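Local coordinates for protein antibiotic biosynthesis monooxygenase (Thermus thermophilus, PDB 1IUJ) that is of unknown function but binds zinc ions and may act as a monooxygenase, at residues B[27-32]-B[63-68]; B[16-21]-B[48-53]. All coordinates share one frame; numbering follows the deposited sequence.

Interaction 1. Residues B[27-32]-B[63-68]; sequences RLVDRM and RAWTES. With ZN (zinc ion), chain D.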
ATOM      1  N   ARG B  27      11.274  14.712   0.960  1.00 24.09           N
ATOM      2  CA  ARG B  27      11.741  15.885   1.710  1.00 23.93           C
ATOM      3  C   ARG B  27      10.752  17.062   1.630  1.00 22.76           C
ATOM      4  O   ARG B  27      10.491  17.729   2.630  1.00 23.03           O
ATOM      5  CB  ARG B  27      13.149  16.314   1.261  1.00 24.76           C
ATOM      6  CG  ARG B  27      14.252  15.446   1.870  1.00 26.72           C
ATOM      7  CD  ARG B  27      15.596  15.546   1.167  1.00 34.11           C
ATOM      8  NE  ARG B  27      16.493  16.541   1.750  1.00 38.33           N
ATOM      9  CZ  ARG B  27      16.954  17.618   1.111  1.00 41.77           C
ATOM     10  NH1 ARG B  27      17.781  18.450   1.739  1.00 43.12           N
ATOM     11  NH2 ARG B  27      16.598  17.870  -0.153  1.00 42.99           N
ATOM     12  N   LEU B  28      10.188  17.293   0.450  1.00 22.05           N
ATOM     13  CA  LEU B  28       9.310  18.445   0.234  1.00 22.50           C
ATOM     14  C   LEU B  28       7.917  18.280   0.856  1.00 23.22           C
ATOM     15  O   LEU B  28       7.248  19.281   1.126  1.00 23.88           O
ATOM     16  CB  LEU B  28       9.187  18.756  -1.267  1.00 22.26           C
ATOM     17  CG  LEU B  28      10.385  19.442  -1.927  1.00 22.02           C
ATOM     18  CD1 LEU B  28      10.382  19.221  -3.409  1.00 25.70           C
ATOM     19  CD2 LEU B  28      10.364  20.938  -1.612  1.00 21.76           C
ATOM     20  N   VAL B  29       7.483  17.037   1.075  1.00 23.37           N
ATOM     21  CA  VAL B  29       6.156  16.755   1.647  1.00 24.03           C
ATOM     22  C   VAL B  29       6.142  16.754   3.183  1.00 25.78           C
ATOM     23  O   VAL B  29       5.077  16.778   3.792  1.00 26.02           O
ATOM     24  CB  VAL B  29       5.573  15.422   1.106  1.00 23.72           C
ATOM     25  CG1 VAL B  29       6.233  14.207   1.762  1.00 23.51           C
ATOM     26  CG2 VAL B  29       4.042  15.373   1.263  1.00 23.15           C
ATOM     27  N   ASP B  30       7.320  16.752   3.812  1.00 27.94           N
ATOM     28  CA  ASP B  30       7.405  16.640   5.289  1.00 30.16           C
ATOM     29  C   ASP B  30       6.671  17.693   6.136  1.00 30.18           C
ATOM     30  O   ASP B  30       6.085  17.367   7.180  1.00 31.13           O
ATOM     31  CB  ASP B  30       8.868  16.553   5.744  1.00 31.19           C
ATOM     32  CG  ASP B  30       9.438  15.155   5.594  1.00 34.61           C
ATOM     33  OD1 ASP B  30      10.647  14.965   5.873  1.00 39.70           O
ATOM     34  OD2 ASP B  30       8.764  14.176   5.205  1.00 38.42           O
ATOM     35  N   ARG B  31       6.713  18.950   5.717  1.00 30.60           N
ATOM     36  CA  ARG B  31       6.112  20.006   6.523  1.00 30.65           C
ATOM     37  C   ARG B  31       4.637  20.167   6.181  1.00 29.37           C
ATOM     38  O   ARG B  31       3.943  21.007   6.756  1.00 29.80           O
ATOM     39  CB  ARG B  31       6.867  21.326   6.341  1.00 31.62           C
ATOM     40  CG  ARG B  31       7.824  21.648   7.489  1.00 33.69           C
ATOM     41  CD  ARG B  31       9.121  22.329   7.060  1.00 39.28           C
ATOM     42  NE  ARG B  31       9.304  23.629   7.701  1.00 43.00           N
ATOM     43  CZ  ARG B  31      10.462  24.283   7.761  1.00 44.24           C
ATOM     44  NH1 ARG B  31      11.557  23.754   7.235  1.00 45.19           N
ATOM     45  NH2 ARG B  31      10.529  25.466   8.362  1.00 45.89           N
ATOM     46  N   MET B  32       4.157  19.358   5.234  1.00 27.55           N
ATOM     47  CA  MET B  32       2.825  19.570   4.691  1.00 25.07           C
ATOM     48  C   MET B  32       1.748  19.335   5.738  1.00 22.84           C
ATOM     49  O   MET B  32       1.747  18.324   6.427  1.00 22.07           O
ATOM     50  CB  MET B  32       2.569  18.717   3.433  1.00 25.35           C
ATOM     51  CG  MET B  32       3.392  19.104   2.208  1.00 26.79           C
ATOM     52  SD  MET B  32       3.213  20.824   1.736  1.00 31.55           S
ATOM     53  CE  MET B  32       1.350  21.009   1.652  1.00 24.42           C
ATOM     54  N   ARG B  63      -5.558  16.971  -1.255  1.00 10.19           N
ATOM     55  CA  ARG B  63      -5.892  17.925  -2.323  1.00 11.71           C
ATOM     56  C   ARG B  63      -5.087  19.224  -2.184  1.00 10.24           C
ATOM     57  O   ARG B  63      -4.578  19.728  -3.153  1.00 12.23           O
ATOM     58  CB  ARG B  63      -7.363  18.278  -2.360  1.00 11.90           C
ATOM     59  CG  ARG B  63      -8.322  17.056  -2.512  1.00 16.14           C
ATOM     60  CD  ARG B  63      -9.599  17.127  -1.582  1.00 25.17           C
ATOM     61  NE  ARG B  63     -10.830  16.452  -2.056  1.00 28.31           N
ATOM     62  CZ  ARG B  63     -11.905  16.159  -1.317  1.00 22.95           C
ATOM     63  NH1 ARG B  63     -11.971  16.436  -0.020  1.00 27.73           N
ATOM     64  NH2 ARG B  63     -12.946  15.538  -1.884  1.00 31.83           N
ATOM     65  N   ALA B  64      -4.950  19.735  -0.972  1.00 11.40           N
ATOM     66  CA  ALA B  64      -4.168  20.960  -0.762  1.00 12.12           C
ATOM     67  C   ALA B  64      -2.716  20.756  -1.207  1.00 11.49           C
ATOM     68  O   ALA B  64      -2.085  21.601  -1.867  1.00 13.08           O
ATOM     69  CB  ALA B  64      -4.249  21.361   0.680  1.00 12.54           C
ATOM     70  N   TRP B  65      -2.183  19.591  -0.872  1.00 11.92           N
ATOM     71  CA  TRP B  65      -0.860  19.253  -1.297  1.00 12.80           C
ATOM     72  C   TRP B  65      -0.695  19.251  -2.819  1.00 11.58           C
ATOM     73  O   TRP B  65       0.266  19.791  -3.341  1.00 12.42           O
ATOM     74  CB  TRP B  65      -0.478  17.890  -0.746  1.00 13.98           C
ATOM     75  CG  TRP B  65       0.896  17.633  -1.136  1.00 18.44           C
ATOM     76  CD1 TRP B  65       1.973  18.479  -0.936  1.00 25.18           C
ATOM     77  CD2 TRP B  65       1.388  16.533  -1.867  1.00 27.08           C
ATOM     78  NE1 TRP B  65       3.100  17.940  -1.491  1.00 28.13           N
ATOM     79  CE2 TRP B  65       2.774  16.737  -2.062  1.00 27.16           C
ATOM     80  CE3 TRP B  65       0.811  15.374  -2.367  1.00 24.76           C
ATOM     81  CZ2 TRP B  65       3.586  15.817  -2.731  1.00 28.18           C
ATOM     82  CZ3 TRP B  65       1.611  14.459  -3.030  1.00 27.26           C
ATOM     83  CH2 TRP B  65       2.985  14.686  -3.213  1.00 30.78           C
ATOM     84  N   THR B  66      -1.620  18.637  -3.553  1.00 10.81           N
ATOM     85  CA  THR B  66      -1.514  18.616  -5.019  1.00 10.94           C
ATOM     86  C   THR B  66      -1.498  20.002  -5.645  1.00 10.77           C
ATOM     87  O   THR B  66      -0.997  20.163  -6.738  1.00 12.52           O
ATOM     88  CB  THR B  66      -2.610  17.774  -5.722  1.00  9.79           C
ATOM     89  OG1 THR B  66      -3.909  18.374  -5.492  1.00 11.14           O
ATOM     90  CG2 THR B  66      -2.690  16.337  -5.154  1.00 10.70           C
ATOM     91  N   GLU B  67      -2.039  20.995  -4.939  1.00 12.44           N
ATOM     92  CA  GLU B  67      -2.081  22.347  -5.447  1.00 13.35           C
ATOM     93  C   GLU B  67      -0.920  23.224  -4.977  1.00 14.02           C
ATOM     94  O   GLU B  67      -0.889  24.402  -5.327  1.00 15.19           O
ATOM     95  CB  GLU B  67      -3.426  22.976  -5.100  1.00 12.90           C
ATOM     96  CG  GLU B  67      -4.550  22.288  -5.896  1.00 11.09           C
ATOM     97  CD  GLU B  67      -5.948  22.682  -5.464  1.00 11.23           C
ATOM     98  OE1 GLU B  67      -6.139  23.519  -4.577  1.00 13.08           O
ATOM     99  OE2 GLU B  67      -6.878  22.045  -6.003  1.00 12.48           O
ATOM    100  N   SER B  68       0.039  22.633  -4.267  1.00 12.92           N
ATOM    101  CA  SER B  68       1.120  23.386  -3.616  1.00 13.03           C
ATOM    102  C   SER B  68       2.374  23.544  -4.462  1.00 13.81           C
ATOM    103  O   SER B  68       2.689  22.722  -5.302  1.00 12.92           O
ATOM    104  CB  SER B  68       1.476  22.701  -2.288  1.00 12.57           C
ATOM    105  OG  SER B  68       2.239  21.522  -2.470  1.00 16.19           O
TER
HETATM  106 ZN    ZN D2001      -7.869  24.400  -4.420  1.00 13.68          ZN

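Interaction 2. Residues B[16-21]-B[48-53]; sequences EQFEEA and DPYVVM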
ATOM      1  N   GLU B  16      17.684   2.936  -9.194  1.00 22.31           N
ATOM      2  CA  GLU B  16      18.502   3.780  -8.329  1.00 23.35           C
ATOM      3  C   GLU B  16      18.274   5.294  -8.536  1.00 23.00           C
ATOM      4  O   GLU B  16      18.134   6.064  -7.570  1.00 23.06           O
ATOM      5  CB  GLU B  16      19.983   3.389  -8.470  1.00 24.87           C
ATOM      6  CG  GLU B  16      20.947   4.295  -7.726  1.00 28.04           C
ATOM      7  CD  GLU B  16      22.404   3.890  -7.919  1.00 34.67           C
ATOM      8  OE1 GLU B  16      22.691   3.069  -8.824  1.00 37.23           O
ATOM      9  OE2 GLU B  16      23.262   4.396  -7.160  1.00 35.96           O
ATOM     10  N   GLN B  17      18.232   5.725  -9.794  1.00 22.35           N
ATOM     11  CA  GLN B  17      17.990   7.117 -10.086  1.00 21.47           C
ATOM     12  C   GLN B  17      16.589   7.530  -9.629  1.00 20.99           C
ATOM     13  O   GLN B  17      16.426   8.627  -9.083  1.00 21.41           O
ATOM     14  CB  GLN B  17      18.188   7.422 -11.571  1.00 23.07           C
ATOM     15  CG  GLN B  17      18.293   8.908 -11.845  1.00 24.93           C
ATOM     16  CD  GLN B  17      18.013   9.267 -13.284  1.00 25.45           C
ATOM     17  OE1 GLN B  17      18.150   8.432 -14.172  1.00 25.32           O
ATOM     18  NE2 GLN B  17      17.600  10.510 -13.515  1.00 29.16           N
ATOM     19  N   PHE B  18      15.607   6.644  -9.843  1.00 18.96           N
ATOM     20  CA  PHE B  18      14.245   6.879  -9.383  1.00 17.76           C
ATOM     21  C   PHE B  18      14.245   7.058  -7.869  1.00 18.13           C
ATOM     22  O   PHE B  18      13.656   8.002  -7.360  1.00 16.36           O
ATOM     23  CB  PHE B  18      13.324   5.711  -9.780  1.00 17.80           C
ATOM     24  CG  PHE B  18      11.968   5.793  -9.165  1.00 17.23           C
ATOM     25  CD1 PHE B  18      10.988   6.540  -9.772  1.00 18.52           C
ATOM     26  CD2 PHE B  18      11.684   5.148  -7.950  1.00 17.42           C
ATOM     27  CE1 PHE B  18       9.724   6.647  -9.212  1.00 18.11           C
ATOM     28  CE2 PHE B  18      10.433   5.242  -7.368  1.00 15.33           C
ATOM     29  CZ  PHE B  18       9.441   6.001  -8.006  1.00 17.58           C
ATOM     30  N   GLU B  19      14.920   6.161  -7.152  1.00 17.54           N
ATOM     31  CA  GLU B  19      14.953   6.254  -5.691  1.00 19.16           C
ATOM     32  C   GLU B  19      15.618   7.550  -5.205  1.00 20.91           C
ATOM     33  O   GLU B  19      15.140   8.178  -4.253  1.00 21.67           O
ATOM     34  CB  GLU B  19      15.635   5.018  -5.087  1.00 19.00           C
ATOM     35  CG  GLU B  19      14.779   3.752  -5.156  1.00 19.78           C
ATOM     36  CD  GLU B  19      15.399   2.568  -4.446  1.00 22.24           C
ATOM     37  OE1 GLU B  19      16.209   2.766  -3.501  1.00 23.36           O
ATOM     38  OE2 GLU B  19      15.057   1.430  -4.818  1.00 21.71           O
ATOM     39  N   GLU B  20      16.703   7.934  -5.884  1.00 23.03           N
ATOM     40  CA  GLU B  20      17.505   9.114  -5.541  1.00 25.96           C
ATOM     41  C   GLU B  20      16.645  10.335  -5.782  1.00 26.57           C
ATOM     42  O   GLU B  20      16.566  11.224  -4.936  1.00 27.62           O
ATOM     43  CB  GLU B  20      18.760   9.176  -6.433  1.00 26.44           C
ATOM     44  CG  GLU B  20      20.070   9.556  -5.736  1.00 31.01           C
ATOM     45  CD  GLU B  20      21.328   9.214  -6.564  1.00 34.71           C
ATOM     46  OE1 GLU B  20      22.410   9.822  -6.320  1.00 36.20           O
ATOM     47  OE2 GLU B  20      21.249   8.348  -7.471  1.00 34.77           O
ATOM     48  N   ALA B  21      15.964  10.349  -6.927  1.00 27.59           N
ATOM     49  CA  ALA B  21      15.034  11.415  -7.263  1.00 28.18           C
ATOM     50  C   ALA B  21      13.866  11.483  -6.269  1.00 28.24           C
ATOM     51  O   ALA B  21      13.496  12.569  -5.815  1.00 29.34           O
ATOM     52  CB  ALA B  21      14.536  11.270  -8.709  1.00 28.06           C
ATOM     53  N   ASP B  48       7.360  -5.589 -11.968  1.00 19.65           N
ATOM     54  CA  ASP B  48       6.199  -4.954 -11.330  1.00 18.82           C
ATOM     55  C   ASP B  48       6.548  -3.530 -10.915  1.00 17.48           C
ATOM     56  O   ASP B  48       7.735  -3.186 -10.791  1.00 17.67           O
ATOM     57  CB  ASP B  48       5.755  -5.746 -10.102  1.00 19.72           C
ATOM     58  CG  ASP B  48       5.256  -7.121 -10.463  1.00 23.43           C
ATOM     59  OD1 ASP B  48       4.551  -7.244 -11.502  1.00 26.94           O
ATOM     60  OD2 ASP B  48       5.521  -8.120  -9.758  1.00 24.92           O
ATOM     61  N   PRO B  49       5.536  -2.687 -10.741  1.00 16.24           N
ATOM     62  CA  PRO B  49       5.801  -1.277 -10.425  1.00 14.94           C
ATOM     63  C   PRO B  49       6.255  -1.015  -8.980  1.00 14.52           C
ATOM     64  O   PRO B  49       5.849  -1.701  -8.043  1.00 15.66           O
ATOM     65  CB  PRO B  49       4.443  -0.627 -10.680  1.00 14.48           C
ATOM     66  CG  PRO B  49       3.456  -1.738 -10.290  1.00 15.98           C
ATOM     67  CD  PRO B  49       4.088  -2.951 -10.878  1.00 17.06           C
ATOM     68  N   TYR B  50       7.084   0.020  -8.817  1.00 13.13           N
ATOM     69  CA  TYR B  50       7.274   0.638  -7.495  1.00 12.51           C
ATOM     70  C   TYR B  50       5.927   1.180  -7.020  1.00 12.76           C
ATOM     71  O   TYR B  50       5.076   1.521  -7.852  1.00 12.90           O
ATOM     72  CB  TYR B  50       8.275   1.819  -7.602  1.00 12.81           C
ATOM     73  CG  TYR B  50       9.737   1.448  -7.407  1.00 12.11           C
ATOM     74  CD1 TYR B  50      10.446   0.769  -8.396  1.00 15.98           C
ATOM     75  CD2 TYR B  50      10.395   1.784  -6.229  1.00 14.01           C
ATOM     76  CE1 TYR B  50      11.809   0.450  -8.204  1.00 13.71           C
ATOM     77  CE2 TYR B  50      11.755   1.460  -6.022  1.00 14.80           C
ATOM     78  CZ  TYR B  50      12.426   0.792  -7.013  1.00 13.53           C
ATOM     79  OH  TYR B  50      13.763   0.453  -6.789  1.00 14.10           O
ATOM     80  N   VAL B  51       5.754   1.242  -5.707  1.00 12.46           N
ATOM     81  CA  VAL B  51       4.620   1.976  -5.103  1.00 12.49           C
ATOM     82  C   VAL B  51       5.091   3.068  -4.179  1.00 12.42           C
ATOM     83  O   VAL B  51       5.832   2.830  -3.246  1.00 12.97           O
ATOM     84  CB  VAL B  51       3.591   1.026  -4.402  1.00 13.77           C
ATOM     85  CG1 VAL B  51       2.522   1.826  -3.671  1.00 13.88           C
ATOM     86  CG2 VAL B  51       2.927   0.158  -5.434  1.00 14.78           C
ATOM     87  N   VAL B  52       4.627   4.296  -4.425  1.00 12.45           N
ATOM     88  CA  VAL B  52       4.870   5.373  -3.475  1.00 12.84           C
ATOM     89  C   VAL B  52       3.573   5.473  -2.683  1.00 12.75           C
ATOM     90  O   VAL B  52       2.496   5.810  -3.235  1.00 13.04           O
ATOM     91  CB  VAL B  52       5.169   6.694  -4.156  1.00 12.63           C
ATOM     92  CG1 VAL B  52       5.232   7.806  -3.098  1.00 13.30           C
ATOM     93  CG2 VAL B  52       6.435   6.619  -5.041  1.00 15.27           C
ATOM     94  N   MET B  53       3.678   5.206  -1.390  1.00 12.44           N
ATOM     95  CA  MET B  53       2.497   5.144  -0.541  1.00 12.98           C
ATOM     96  C   MET B  53       2.541   6.309   0.418  1.00 13.26           C
ATOM     97  O   MET B  53       3.536   6.498   1.133  1.00 13.26           O
ATOM     98  CB  MET B  53       2.479   3.854   0.269  1.00 13.22           C
ATOM     99  CG  MET B  53       1.248   3.773   1.125  1.00 16.73           C
ATOM    100  SD  MET B  53       1.165   2.191   1.897  1.00 25.95           S
ATOM    101  CE  MET B  53       2.639   2.180   2.864  1.00 26.88           C
TER

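Interaction 1. Residues B[27-32]-B[63-68]
Trp65, on the last turn of helix 59-66, turns its indole toward the end of helix 15-29 and meets Val29 and Met32. With CG anti to the backbone N (chi1 -177°), the ring is carried off the helix toward these two side chains. Val29 CG2 lies over one face as a CH-pi contact, 4.0 Å from the centroid of the Trp65 five-membered ring and 20° off its normal. Met32, at the close of the type I turn Val29 to Met32, comes in obliquely, its CG 3.5 Å from Trp65 CD1. Bends at chi2 and chi3 fold the thioether back, bringing Met32 CE to 3.7 Å from Trp65 CD1. Met32 SD stands 4.8 Å from the centroid of the Trp65 five-membered ring, a Met-aromatic contact. Phe71 meets the indole edge-to-face, and Trp56 also packs on it. Glu67, just past the helix, takes no part in this packing and binds a zinc ion through OE1 at 1.9 Å. Ser68 OG donates to Trp65 O in the carbonyl plane, on a lone pair (2.8 Å), while Ser68 N bonds the same oxygen; Ser68 OG, at the N-cap of the next helix, also accepts from Phe71 N. No hydrogen bond crosses the segments: the contact is apolar and Met-aromatic, and Trp65 NE1, buried without a partner in the model, is its probable cost.

Interaction 2. Residues B[16-21]-B[48-53]
Helix-on-sheet packing, with one polar bond at its margin, joins helix 15-29 to strand 50-56: Phe18 and Glu19 meet Tyr50, and Phe18 also reaches Val52. Helix 16-21 and strand 50-53 run nearly parallel, their axes 8° apart in direction and 11.7 Å apart at closest approach. Phe18, its CG anti to the backbone N, directs its ring toward the sheet. The Phe18 and Tyr50 rings form an oblique pair, their planes inclined at 54°, and Phe18 CE2 touches Tyr50 CD2 at 3.6 Å. Phe18 CD2 lies above one face of the tyrosine ring, displaced to the rim. At the edge of the Phe18 ring, near its plane, Val52 CG2 sits 4.3 Å from Phe18 CZ. Tyr50 and Val52 alternate along the strand with Val51, which turns away from the helix to pack on Phe95 of the second subunit. Helices cover one face of the sheet and the other packs against the second subunit at Val51, consistent with the dimeric alpha-beta barrel fold of the family. Glu19 starts along the helix flank, and its extended chain brings the carboxylate to the edge of Tyr50. There Tyr50 OH donates to Glu19 OE2 at 2.6 Å, in the plane of the phenol ring and using the anti lone pair of the oxygen; carboxylate and ring planes are 62° apart. The bond holds the hydroxyl at the helix side, where Glu19 also packs on Val98 of the second subunit.

In the fold
Helix 15-29 serves both contacts, at different points along its length: interaction 2 uses its early turns against strand 50-56, interaction 1 its end and the following turn against helix 59-66, which comes next in the chain after that strand. Their centres are 18 Å apart, on opposite sides of the chain's centre. Interaction 2 is the more buried, a helix-to-sheet layer beside the subunit interface; interaction 1 is partly buried and joins the ends of two helices near zinc ions. Interaction 1 sets one indole against methyl and thioether groups, whereas interaction 2 pairs two rings obliquely and adds a phenol-carboxylate hydrogen bond between its segments.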